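Local coordinates for proton-dependent oligopeptide transporter family protein (Xanthomonas campestris, PDB 6EI3) that probably carries small peptides across the bacterial inner membrane, driven by the proton gradient, and is captured in an auto-inhibited state, at residues Gln332-Asn335 and Pro336-Val339; Gly151-Phe154 and Ala155-Ile159; His395-Trp398 and Gln399-Pro402; Phe141-Phe144 and Tyr145-Asn149. One frame throughout, in Å; residues are numbered along the deposited sequence.

Contact 1: residues Gln332-Asn335 and Pro336-Val339; sequences QALN and PLLV. With 78M ((2S)-2,3-dihydroxypropyl(7Z)-pentadec-7-enoate), chain K.
Leu334 and Leu338 meet one turn apart where a 3-10 turn runs into helix 334-357 of this Major Facilitator Superfamily transporter. The tight part lies round the backbone oxygens. Leu338 N donates to Leu334 O at 2.9 Å, and because CG of Leu338 sits beside its own backbone N (chi1 -74°), CD1 folds back to 3.3 Å from that same Leu334 O. Val339 N donates to Asn335 O at 2.9 Å. Pro336 has no N-H to give; its ring CD rests 3.4 Å from Gln332 O, while the ring also packs on Ser152 and Leu153 of helix 137-165. The amide of Asn335 passes the Val339 methyl CG2, its ND2 bonded to Glu410 and Thr407 of helix 400-424. The other side is looser and faces lipid. Here Leu337 N reaches Ala333 O in a weak bond of 3.4 Å, and the two leucine tips, Leu334 CD2 and Leu337 CD2, stand 4.4 Å apart. A bound monoacylglycerol runs past both: its terminal C15 lies 3.7 Å from Leu337 CD2, and further back along the chain C10 touches Leu334 CD2 at 3.7 Å.

Contact 2: residues Gly151-Phe154 and Ala155-Ile159; sequences GSLF and ASLLI. With 78M ((2S)-2,3-dihydroxypropyl(7Z)-pentadec-7-enoate), chain K; 78M ((2S)-2,3-dihydroxypropyl(7Z)-pentadec-7-enoate), chain L.
Leu157 folds back on Leu153, one turn earlier on helix 137-165, and can be followed outward atom by atom. Its CB lies 3.6 Å from Leu153 O. CG sits beside the backbone N (chi1 -75°), which keeps it close to the same oxygen. From there the branches part: CD1 presses on Leu153 CD2 at 3.4 Å, tighter than ordinary van der Waals contact, and CD2 leans on C12 of a bound lipid at 4.0 Å. The two leucines run side by side and point the same way, so that both touch the end of that one acyl chain. Underneath, Leu157 N bonds to Leu153 O at 3.1 Å with a bent N-H...O angle of 139°, and makes a weaker second approach to Phe154 O. Leu158 goes to a different lipid, its CD2 3.6 Å from that molecule's terminal C15.

The serines make another side of the helix. Ser156 OG lies 3.0 Å from Ser152 O, though its one proton has a second acceptor within reach, and a water sits 2.7 Å from both Ser152 OG and Ser156 OG, bridging them. Ser152 also packs against Tyr19 of helix 4-22 and Pro336 of helix 334-357. The chemistry implies a two-sided segment: the hydroxyls are kept within the protein, linked through the water, with Ser156 OG also bonded by Asn23 ND2, and the leucines present pure hydrocarbon to the lipid tails.

Contact 3: residues His395-Trp398 and Gln399-Pro402; sequences HIAW and QILP. With 78M ((2S)-2,3-dihydroxypropyl(7Z)-pentadec-7-enoate), chain E; 78M ((2S)-2,3-dihydroxypropyl(7Z)-pentadec-7-enoate), chain K; 78M ((2S)-2,3-dihydroxypropyl(7Z)-pentadec-7-enoate), chain F.
Gln399 turns back on Ile396 through both backbone and side chain. Its N-H meets Ile396 O, three residues back, at 2.9 Å. Beyond CG the side chain is extended and passes obliquely across Ile396, with OE1 3.8 Å from Ile396 CG1, while NE2 is held by Trp313 O and Gln316 OE1. Next, Ile400 N repeats the pattern on Ala397 O at 3.1 Å, and Ile400 CD1 reaches over towards Ala397 CB and the tail of a bound lipid. These bonds belong to the 3-10 turn that leads from the loop after helix 363-389 into helix 400-424. Its first turn is also tied by a side chain: Ala397 N donates to His395 ND1 at 3.0 Å, nearly in the imidazole plane, while a hydroxyl oxygen of the same lipid, O21, lies over the centre of one face of that ring. Leu401 N makes a weak bond of 3.3 Å to Trp398 O. Its CD2 touches C4 of a second lipid at 3.7 Å, and this lipid lies over one face of the Trp398 indole, toward the rim; a third lies over the opposite face, again toward the rim, its C17 3.4 Å from Trp398 NE1. Pro402, lacking an N-H, sets CD 3.3 Å from Trp398 O and packs against Val381 and Ile384 of helix 363-389.

Contact 4: residues Phe141-Phe144 and Tyr145-Asn149; sequences FDAF and YWIIN
Trp146 turns its CG beside its own backbone N (chi1 -63°), and this swings the indole back along the helix until CD1 lies 3.1 Å from Asp142 O. Ile147 also reaches back, bringing CD1 to 3.3 Å from Ala143 O and against Ala143 CB. Tyr145 does the reverse: CG is anti to the backbone N (chi1 166°), and the ring leads away from Phe141-Phe144 to set its CE2 edge over the indole. There Tyr145 CE2 stands over the centre of the Trp146 ring, 3.7 Å above its plane, while Trp146 NE1 lies in the plane of the phenol at its edge.

Asn149 completes the cluster. Its ND2 sits over one face of the Tyr145 ring and bonds to Tyr145 O at 2.8 Å; Asn149 N reaches the same Tyr145 O at 3.2 Å from the opposite face of the carbonyl, so one oxygen is gripped twice. OD1 of Asn149 is taken by Gln514 of the C-terminal tail, apparently a leftover of the purification tag. Along the backbone, Ile148 N to Phe144 O is short at 2.8 Å, whereas Trp146 N to Asp142 O is weak at 3.4 Å. The Asp142 carboxylate looks elsewhere, to a salt bridge with Lys138.

This turn of helix 137-165 is hemmed in on several sides. Phe141 packs on helix 121-127, Phe144 and Ile147 on helix 4-22, Tyr145 and Trp146 on helix 334-357, and Ile148 on the apparent tag remnant at Tyr512 and Gln514.

From the N terminus the order is contact 4, contact 2, contact 1, contact 3. Each joins neighbouring turns of one continuous segment, so none closes a long loop, and none nest or cross. Contacts 4 and 2 are consecutive parts of helix 137-165. Contact 1, at the start of helix 334-357, packs on both: Pro336 reaches Asn149 O of contact 4, and Ala333 meets Ser156 and Leu157 of contact 2. On another side Leu334 touches Ile400 of contact 3, at the start of helix 400-424. Contacts 2 and 3 stay about 11 Å apart at their nearest atoms, yet one bound lipid touches contacts 1, 2 and 3.

Contact 1: residues Gln332-Asn335 and Pro336-Val339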
# COMPACT_ATOMS: atom_id res chain seq x y z
N GLN A 332 2.44 -13.39 -10.68
CA GLN A 332 2.64 -12.56 -9.50
C GLN A 332 3.76 -13.08 -8.60
O GLN A 332 4.34 -12.30 -7.87
CB GLN A 332 1.33 -12.34 -8.73
CG GLN A 332 0.36 -11.43 -9.49
CD GLN A 332 -1.03 -11.53 -8.92
OE1 GLN A 332 -1.44 -10.73 -8.10
NE2 GLN A 332 -1.76 -12.56 -9.28
N ALA A 333 4.14 -14.38 -8.74
CA ALA A 333 5.26 -14.96 -7.97
C ALA A 333 6.58 -14.31 -8.36
O ALA A 333 7.55 -14.40 -7.60
CB ALA A 333 5.33 -16.46 -8.21
N LEU A 334 6.63 -13.67 -9.55
CA LEU A 334 7.87 -13.02 -10.00
C LEU A 334 8.25 -11.84 -9.15
O LEU A 334 9.43 -11.57 -9.01
CB LEU A 334 7.79 -12.58 -11.46
CG LEU A 334 7.80 -13.67 -12.53
CD1 LEU A 334 7.55 -13.04 -13.89
CD2 LEU A 334 9.14 -14.42 -12.56
N ASN A 335 7.27 -11.14 -8.57
CA ASN A 335 7.58 -9.99 -7.75
C ASN A 335 8.42 -10.35 -6.50
O ASN A 335 9.55 -9.85 -6.42
CB ASN A 335 6.33 -9.20 -7.42
CG ASN A 335 6.61 -8.06 -6.49
OD1 ASN A 335 6.13 -8.04 -5.37
ND2 ASN A 335 7.42 -7.11 -6.94
N PRO A 336 7.97 -11.25 -5.57
CA PRO A 336 8.82 -11.60 -4.41
C PRO A 336 10.13 -12.29 -4.80
O PRO A 336 11.14 -12.08 -4.12
CB PRO A 336 7.92 -12.50 -3.57
CG PRO A 336 6.94 -13.09 -4.54
CD PRO A 336 6.66 -11.94 -5.48
N LEU A 337 10.15 -13.06 -5.92
CA LEU A 337 11.40 -13.68 -6.38
C LEU A 337 12.40 -12.57 -6.75
O LEU A 337 13.56 -12.63 -6.36
CB LEU A 337 11.18 -14.60 -7.60
CG LEU A 337 12.47 -15.11 -8.29
CD1 LEU A 337 13.23 -16.09 -7.41
CD2 LEU A 337 12.19 -15.72 -9.66
N LEU A 338 11.93 -11.56 -7.50
CA LEU A 338 12.77 -10.45 -7.94
C LEU A 338 13.17 -9.52 -6.79
O LEU A 338 14.27 -8.98 -6.82
CB LEU A 338 12.13 -9.70 -9.12
CG LEU A 338 12.18 -10.41 -10.47
CD1 LEU A 338 11.07 -9.90 -11.38
CD2 LEU A 338 13.55 -10.28 -11.13
N VAL A 339 12.32 -9.36 -5.78
CA VAL A 339 12.68 -8.56 -4.60
C VAL A 339 13.89 -9.27 -3.92
O VAL A 339 14.89 -8.63 -3.59
CB VAL A 339 11.50 -8.41 -3.59
CG1 VAL A 339 11.99 -7.87 -2.24
CG2 VAL A 339 10.39 -7.51 -4.15
O21 78M K . 8.62 -19.09 -24.41
C20 78M K . 9.09 -20.37 -24.00
C18 78M K . 8.86 -20.58 -22.52
O19 78M K . 9.55 -19.57 -21.77
C17 78M K . 9.27 -21.96 -22.05
O2 78M K . 8.67 -22.05 -20.74
C1 78M K . 7.78 -23.03 -20.49
O1 78M K . 7.59 -23.97 -21.22
C2 78M K . 7.03 -22.76 -19.23
C3 78M K . 5.93 -21.73 -19.43
C4 78M K . 5.34 -21.22 -18.13
C5 78M K . 4.80 -19.80 -18.23
C6 78M K . 5.87 -18.70 -18.29
C7 78M K . 6.60 -18.58 -17.00
C8 78M K . 7.33 -17.57 -16.58
C9 78M K . 8.02 -17.51 -15.25
C10 78M K . 7.08 -17.03 -14.14
C11 78M K . 6.38 -18.13 -13.33
C12 78M K . 7.21 -18.74 -12.21
C13 78M K . 7.56 -17.78 -11.08
C15 78M K . 8.91 -17.35 -9.01
C14 78M K . 8.58 -18.32 -10.11

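Contact 2: residues Gly151-Phe154 and Ala155-Ile159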
# COMPACT_ATOMS: atom_id res chain seq x y z
N GLY A 151 6.31 -16.55 1.46
CA GLY A 151 4.87 -16.73 1.61
C GLY A 151 4.09 -16.19 0.42
O GLY A 151 3.17 -16.85 -0.07
N SER A 152 4.47 -14.99 -0.08
CA SER A 152 3.87 -14.36 -1.24
C SER A 152 4.20 -15.18 -2.52
O SER A 152 3.33 -15.38 -3.36
CB SER A 152 4.38 -12.92 -1.39
OG SER A 152 4.01 -12.37 -2.64
N LEU A 153 5.45 -15.62 -2.65
CA LEU A 153 5.88 -16.42 -3.80
C LEU A 153 5.09 -17.73 -3.89
O LEU A 153 4.56 -18.06 -4.95
CB LEU A 153 7.40 -16.70 -3.73
CG LEU A 153 8.13 -17.00 -5.07
CD1 LEU A 153 9.62 -16.77 -4.93
CD2 LEU A 153 7.95 -18.43 -5.48
N PHE A 154 5.04 -18.49 -2.78
CA PHE A 154 4.35 -19.78 -2.74
C PHE A 154 2.84 -19.62 -2.91
O PHE A 154 2.24 -20.40 -3.64
CB PHE A 154 4.68 -20.58 -1.45
CG PHE A 154 6.13 -20.87 -1.18
CD1 PHE A 154 7.02 -21.11 -2.23
CD2 PHE A 154 6.61 -20.97 0.12
CE1 PHE A 154 8.37 -21.37 -1.98
CE2 PHE A 154 7.96 -21.26 0.37
CZ PHE A 154 8.83 -21.45 -0.68
N ALA A 155 2.24 -18.59 -2.26
CA ALA A 155 0.81 -18.29 -2.39
C ALA A 155 0.46 -18.00 -3.85
O ALA A 155 -0.56 -18.48 -4.32
CB ALA A 155 0.43 -17.11 -1.52
N SER A 156 1.31 -17.24 -4.56
CA SER A 156 1.10 -16.89 -5.96
C SER A 156 1.26 -18.07 -6.89
O SER A 156 0.65 -18.09 -7.95
CB SER A 156 2.07 -15.80 -6.39
OG SER A 156 1.74 -14.58 -5.75
N LEU A 157 2.12 -19.04 -6.53
CA LEU A 157 2.29 -20.20 -7.38
C LEU A 157 1.23 -21.28 -7.10
O LEU A 157 0.82 -21.97 -8.03
CB LEU A 157 3.69 -20.79 -7.19
CG LEU A 157 4.89 -20.06 -7.82
CD1 LEU A 157 6.18 -20.68 -7.38
CD2 LEU A 157 4.83 -20.09 -9.34
N LEU A 158 0.78 -21.43 -5.84
CA LEU A 158 -0.14 -22.50 -5.45
C LEU A 158 -1.65 -22.18 -5.57
O LEU A 158 -2.39 -22.96 -6.18
CB LEU A 158 0.20 -22.97 -4.01
CG LEU A 158 -0.74 -23.95 -3.30
CD1 LEU A 158 -0.73 -25.34 -3.98
CD2 LEU A 158 -0.33 -24.14 -1.85
N ILE A 159 -2.11 -21.07 -4.94
CA ILE A 159 -3.52 -20.70 -4.88
C ILE A 159 -4.15 -20.55 -6.30
O ILE A 159 -5.23 -21.10 -6.50
CB ILE A 159 -3.79 -19.49 -3.94
CG1 ILE A 159 -3.17 -19.74 -2.54
CG2 ILE A 159 -5.29 -19.21 -3.82
CD1 ILE A 159 -3.68 -21.07 -1.77
O21 78M K . 8.62 -19.09 -24.41
C20 78M K . 9.09 -20.37 -24.00
C18 78M K . 8.86 -20.58 -22.52
O19 78M K . 9.55 -19.57 -21.77
C17 78M K . 9.27 -21.96 -22.05
O2 78M K . 8.67 -22.05 -20.74
C1 78M K . 7.78 -23.03 -20.49
O1 78M K . 7.59 -23.97 -21.22
C2 78M K . 7.03 -22.76 -19.23
C3 78M K . 5.93 -21.73 -19.43
C4 78M K . 5.34 -21.22 -18.13
C5 78M K . 4.80 -19.80 -18.23
C6 78M K . 5.87 -18.70 -18.29
C7 78M K . 6.60 -18.58 -17.00
C8 78M K . 7.33 -17.57 -16.58
C9 78M K . 8.02 -17.51 -15.25
C10 78M K . 7.08 -17.03 -14.14
C11 78M K . 6.38 -18.13 -13.33
C12 78M K . 7.21 -18.74 -12.21
C13 78M K . 7.56 -17.78 -11.08
C15 78M K . 8.91 -17.35 -9.01
C14 78M K . 8.58 -18.32 -10.11
O21 78M L . -8.34 -31.68 -15.15
C20 78M L . -7.17 -32.47 -14.99
C18 78M L . -5.93 -31.61 -15.06
O19 78M L . -4.77 -32.41 -15.30
C17 78M L . -5.74 -30.75 -13.83
O2 78M L . -5.03 -31.51 -12.82
C1 78M L . -5.69 -31.85 -11.70
O1 78M L . -6.89 -31.82 -11.59
C2 78M L . -4.74 -32.28 -10.62
C3 78M L . -4.74 -31.38 -9.38
C4 78M L . -3.97 -30.09 -9.56
C5 78M L . -3.24 -29.61 -8.31
C6 78M L . -3.97 -28.54 -7.50
C7 78M L . -3.06 -27.79 -6.55
C8 78M L . -2.80 -28.05 -5.28
C9 78M L . -3.32 -29.20 -4.44
C10 78M L . -2.92 -29.15 -2.96
C11 78M L . -3.98 -28.56 -2.04
C12 78M L . -3.77 -28.79 -0.54
C13 78M L . -2.58 -28.09 0.11
C15 78M L . -1.57 -25.92 0.97
C14 78M L . -2.70 -26.57 0.20
O HOH W 1 3.57 -12.71 -5.31

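Contact 3: residues His395-Trp398 and Gln399-Pro402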
# COMPACT_ATOMS: atom_id res chain seq x y z
N HIS A 395 3.44 -14.86 -25.81
CA HIS A 395 3.57 -15.82 -24.72
C HIS A 395 3.60 -15.03 -23.43
O HIS A 395 4.17 -13.93 -23.39
CB HIS A 395 4.86 -16.65 -24.88
CG HIS A 395 4.92 -17.87 -24.00
ND1 HIS A 395 5.27 -17.77 -22.66
CD2 HIS A 395 4.67 -19.17 -24.30
CE1 HIS A 395 5.20 -19.01 -22.19
NE2 HIS A 395 4.86 -19.88 -23.14
N ILE A 396 2.98 -15.56 -22.37
CA ILE A 396 2.93 -14.89 -21.06
C ILE A 396 4.34 -14.59 -20.48
O ILE A 396 4.46 -13.66 -19.69
CB ILE A 396 2.02 -15.65 -20.07
CG1 ILE A 396 1.63 -14.73 -18.87
CG2 ILE A 396 2.64 -17.01 -19.64
CD1 ILE A 396 0.40 -15.16 -18.12
N ALA A 397 5.39 -15.34 -20.89
CA ALA A 397 6.77 -15.10 -20.44
C ALA A 397 7.23 -13.68 -20.78
O ALA A 397 8.14 -13.17 -20.13
CB ALA A 397 7.72 -16.13 -21.06
N TRP A 398 6.58 -13.01 -21.75
CA TRP A 398 6.88 -11.60 -22.06
C TRP A 398 6.63 -10.70 -20.85
O TRP A 398 7.27 -9.65 -20.75
CB TRP A 398 6.04 -11.10 -23.25
CG TRP A 398 6.69 -11.30 -24.58
CD1 TRP A 398 6.33 -12.20 -25.53
CD2 TRP A 398 7.84 -10.61 -25.08
NE1 TRP A 398 7.15 -12.07 -26.63
CE2 TRP A 398 8.09 -11.11 -26.37
CE3 TRP A 398 8.70 -9.63 -24.55
CZ2 TRP A 398 9.17 -10.66 -27.16
CZ3 TRP A 398 9.74 -9.16 -25.34
CH2 TRP A 398 9.96 -9.67 -26.63
N GLN A 399 5.72 -11.10 -19.92
CA GLN A 399 5.47 -10.28 -18.70
C GLN A 399 6.67 -10.25 -17.72
O GLN A 399 6.66 -9.41 -16.82
CB GLN A 399 4.20 -10.71 -17.95
CG GLN A 399 2.89 -10.50 -18.70
CD GLN A 399 1.70 -10.61 -17.79
OE1 GLN A 399 1.64 -11.46 -16.88
NE2 GLN A 399 0.68 -9.79 -18.07
N ILE A 400 7.69 -11.14 -17.89
CA ILE A 400 8.94 -11.14 -17.09
C ILE A 400 9.61 -9.75 -17.23
O ILE A 400 10.08 -9.21 -16.23
CB ILE A 400 9.94 -12.27 -17.53
CG1 ILE A 400 9.41 -13.69 -17.19
CG2 ILE A 400 11.35 -12.06 -16.92
CD1 ILE A 400 10.18 -14.89 -17.90
N LEU A 401 9.65 -9.18 -18.47
CA LEU A 401 10.24 -7.86 -18.75
C LEU A 401 9.59 -6.76 -17.87
O LEU A 401 10.31 -6.22 -17.03
CB LEU A 401 10.23 -7.50 -20.24
CG LEU A 401 10.73 -6.10 -20.65
CD1 LEU A 401 12.22 -5.91 -20.32
CD2 LEU A 401 10.49 -5.87 -22.13
N PRO A 402 8.27 -6.48 -17.92
CA PRO A 402 7.72 -5.47 -16.98
C PRO A 402 7.79 -5.89 -15.51
O PRO A 402 7.91 -5.01 -14.68
CB PRO A 402 6.29 -5.25 -17.48
CG PRO A 402 5.94 -6.49 -18.26
CD PRO A 402 7.23 -6.94 -18.88
O21 78M E . 8.22 -17.64 -26.99
C20 78M E . 8.36 -16.22 -26.92
C18 78M E . 9.38 -15.82 -25.88
O19 78M E . 9.05 -16.41 -24.62
C17 78M E . 9.47 -14.32 -25.72
O2 78M E . 10.60 -13.99 -24.88
C1 78M E . 10.38 -13.69 -23.60
O1 78M E . 9.38 -13.99 -23.00
C2 78M E . 11.52 -12.92 -23.00
C3 78M E . 11.07 -11.77 -22.10
C4 78M E . 12.16 -10.78 -21.74
C5 78M E . 13.01 -11.15 -20.53
C6 78M E . 13.79 -9.97 -19.95
C7 78M E . 14.79 -10.37 -18.91
C8 78M E . 14.87 -9.89 -17.68
C9 78M E . 15.89 -10.28 -16.64
C10 78M E . 15.45 -11.44 -15.72
C11 78M E . 15.62 -12.84 -16.30
C12 78M E . 17.00 -13.47 -16.11
C13 78M E . 17.06 -14.95 -16.45
C15 78M E . 18.37 -17.12 -16.38
C14 78M E . 18.39 -15.63 -16.13
O21 78M K . 8.62 -19.09 -24.41
C20 78M K . 9.09 -20.37 -24.00
C18 78M K . 8.86 -20.58 -22.52
O19 78M K . 9.55 -19.57 -21.77
C17 78M K . 9.27 -21.96 -22.05
O2 78M K . 8.67 -22.05 -20.74
C1 78M K . 7.78 -23.03 -20.49
O1 78M K . 7.59 -23.97 -21.22
C2 78M K . 7.03 -22.76 -19.23
C3 78M K . 5.93 -21.73 -19.43
C4 78M K . 5.34 -21.22 -18.13
C5 78M K . 4.80 -19.80 -18.23
C6 78M K . 5.87 -18.70 -18.29
C7 78M K . 6.60 -18.58 -17.00
C8 78M K . 7.33 -17.57 -16.58
C9 78M K . 8.02 -17.51 -15.25
C10 78M K . 7.08 -17.03 -14.14
C11 78M K . 6.38 -18.13 -13.33
C12 78M K . 7.21 -18.74 -12.21
C13 78M K . 7.56 -17.78 -11.08
C15 78M K . 8.91 -17.35 -9.01
C14 78M K . 8.58 -18.32 -10.11
O21 78M F . 6.09 -9.88 -31.57
C20 78M F . 5.95 -8.63 -30.89
C18 78M F . 7.30 -8.02 -30.63
O19 78M F . 8.07 -8.85 -29.76
C17 78M F . 7.22 -6.60 -30.11
O2 78M F . 6.88 -6.60 -28.70
C1 78M F . 7.86 -6.36 -27.82
O1 78M F . 9.03 -6.45 -28.08
C2 78M F . 7.31 -5.96 -26.48
C3 78M F . 8.38 -5.76 -25.41
C4 78M F . 8.39 -4.36 -24.82
C5 78M F . 9.44 -3.41 -25.40
C6 78M F . 9.30 -1.98 -24.90
C7 78M F . 10.48 -1.49 -24.13
C8 78M F . 10.68 -1.60 -22.82
C9 78M F . 11.86 -1.11 -22.04
C10 78M F . 13.17 -1.85 -22.37
C11 78M F . 14.43 -1.08 -22.03
C12 78M F . 14.90 -1.22 -20.59
C13 78M F . 15.96 -0.21 -20.18
C15 78M F . 17.55 0.62 -18.41
C14 78M F . 16.51 -0.42 -18.79

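Contact 4: residues Phe141-Phe144 and Tyr145-Asn149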
# COMPACT_ATOMS: atom_id res chain seq x y z
N PHE A 141 12.92 -9.04 12.39
CA PHE A 141 12.51 -8.23 11.23
C PHE A 141 13.10 -8.84 9.94
O PHE A 141 12.41 -8.90 8.93
CB PHE A 141 12.93 -6.76 11.39
CG PHE A 141 11.96 -5.91 12.18
CD1 PHE A 141 10.69 -5.62 11.67
CD2 PHE A 141 12.33 -5.35 13.39
CE1 PHE A 141 9.81 -4.80 12.38
CE2 PHE A 141 11.44 -4.54 14.10
CZ PHE A 141 10.19 -4.27 13.60
N ASP A 142 14.34 -9.36 10.03
CA ASP A 142 15.01 -10.08 8.93
C ASP A 142 14.22 -11.35 8.56
O ASP A 142 14.00 -11.60 7.38
CB ASP A 142 16.47 -10.42 9.29
CG ASP A 142 17.42 -9.23 9.31
OD1 ASP A 142 17.01 -8.13 8.86
OD2 ASP A 142 18.57 -9.40 9.77
N ALA A 143 13.74 -12.11 9.57
CA ALA A 143 12.90 -13.31 9.33
C ALA A 143 11.56 -12.91 8.66
O ALA A 143 11.15 -13.58 7.72
CB ALA A 143 12.65 -14.04 10.64
N PHE A 144 10.93 -11.78 9.10
CA PHE A 144 9.68 -11.26 8.50
C PHE A 144 9.88 -11.00 7.00
O PHE A 144 9.04 -11.38 6.19
CB PHE A 144 9.19 -10.00 9.23
CG PHE A 144 8.39 -10.18 10.52
CD1 PHE A 144 8.48 -11.36 11.25
CD2 PHE A 144 7.55 -9.18 10.98
CE1 PHE A 144 7.73 -11.54 12.42
CE2 PHE A 144 6.81 -9.35 12.16
CZ PHE A 144 6.92 -10.53 12.88
N TYR A 145 11.05 -10.43 6.61
CA TYR A 145 11.38 -10.19 5.20
C TYR A 145 11.32 -11.49 4.39
O TYR A 145 10.66 -11.53 3.34
CB TYR A 145 12.76 -9.53 5.07
CG TYR A 145 13.33 -9.53 3.67
CD1 TYR A 145 12.94 -8.58 2.73
CD2 TYR A 145 14.32 -10.44 3.31
CE1 TYR A 145 13.47 -8.58 1.44
CE2 TYR A 145 14.86 -10.44 2.02
CZ TYR A 145 14.43 -9.50 1.10
OH TYR A 145 14.97 -9.49 -0.17
N TRP A 146 11.98 -12.56 4.88
CA TRP A 146 12.00 -13.85 4.20
C TRP A 146 10.62 -14.52 4.20
O TRP A 146 10.23 -15.11 3.20
CB TRP A 146 13.09 -14.78 4.75
CG TRP A 146 14.49 -14.25 4.55
CD1 TRP A 146 15.32 -13.74 5.51
CD2 TRP A 146 15.21 -14.17 3.31
NE1 TRP A 146 16.50 -13.31 4.94
CE2 TRP A 146 16.46 -13.57 3.59
CE3 TRP A 146 14.91 -14.53 1.98
CZ2 TRP A 146 17.42 -13.36 2.60
CZ3 TRP A 146 15.86 -14.31 1.00
CH2 TRP A 146 17.11 -13.73 1.32
N ILE A 147 9.89 -14.38 5.32
CA ILE A 147 8.54 -14.93 5.50
C ILE A 147 7.53 -14.28 4.53
O ILE A 147 6.73 -14.98 3.92
CB ILE A 147 8.10 -14.84 6.98
CG1 ILE A 147 8.84 -15.89 7.85
CG2 ILE A 147 6.59 -14.98 7.11
CD1 ILE A 147 8.98 -15.51 9.36
N ILE A 148 7.57 -12.96 4.42
CA ILE A 148 6.69 -12.23 3.52
C ILE A 148 6.95 -12.65 2.07
O ILE A 148 6.01 -13.01 1.37
CB ILE A 148 6.79 -10.70 3.72
CG1 ILE A 148 6.28 -10.30 5.14
CG2 ILE A 148 6.01 -9.94 2.62
CD1 ILE A 148 6.69 -8.91 5.63
N ASN A 149 8.22 -12.67 1.64
CA ASN A 149 8.56 -12.99 0.26
C ASN A 149 8.35 -14.44 -0.11
O ASN A 149 7.76 -14.68 -1.16
CB ASN A 149 9.96 -12.51 -0.09
CG ASN A 149 9.98 -11.00 -0.20
OD1 ASN A 149 9.44 -10.40 -1.13
ND2 ASN A 149 10.50 -10.34 0.80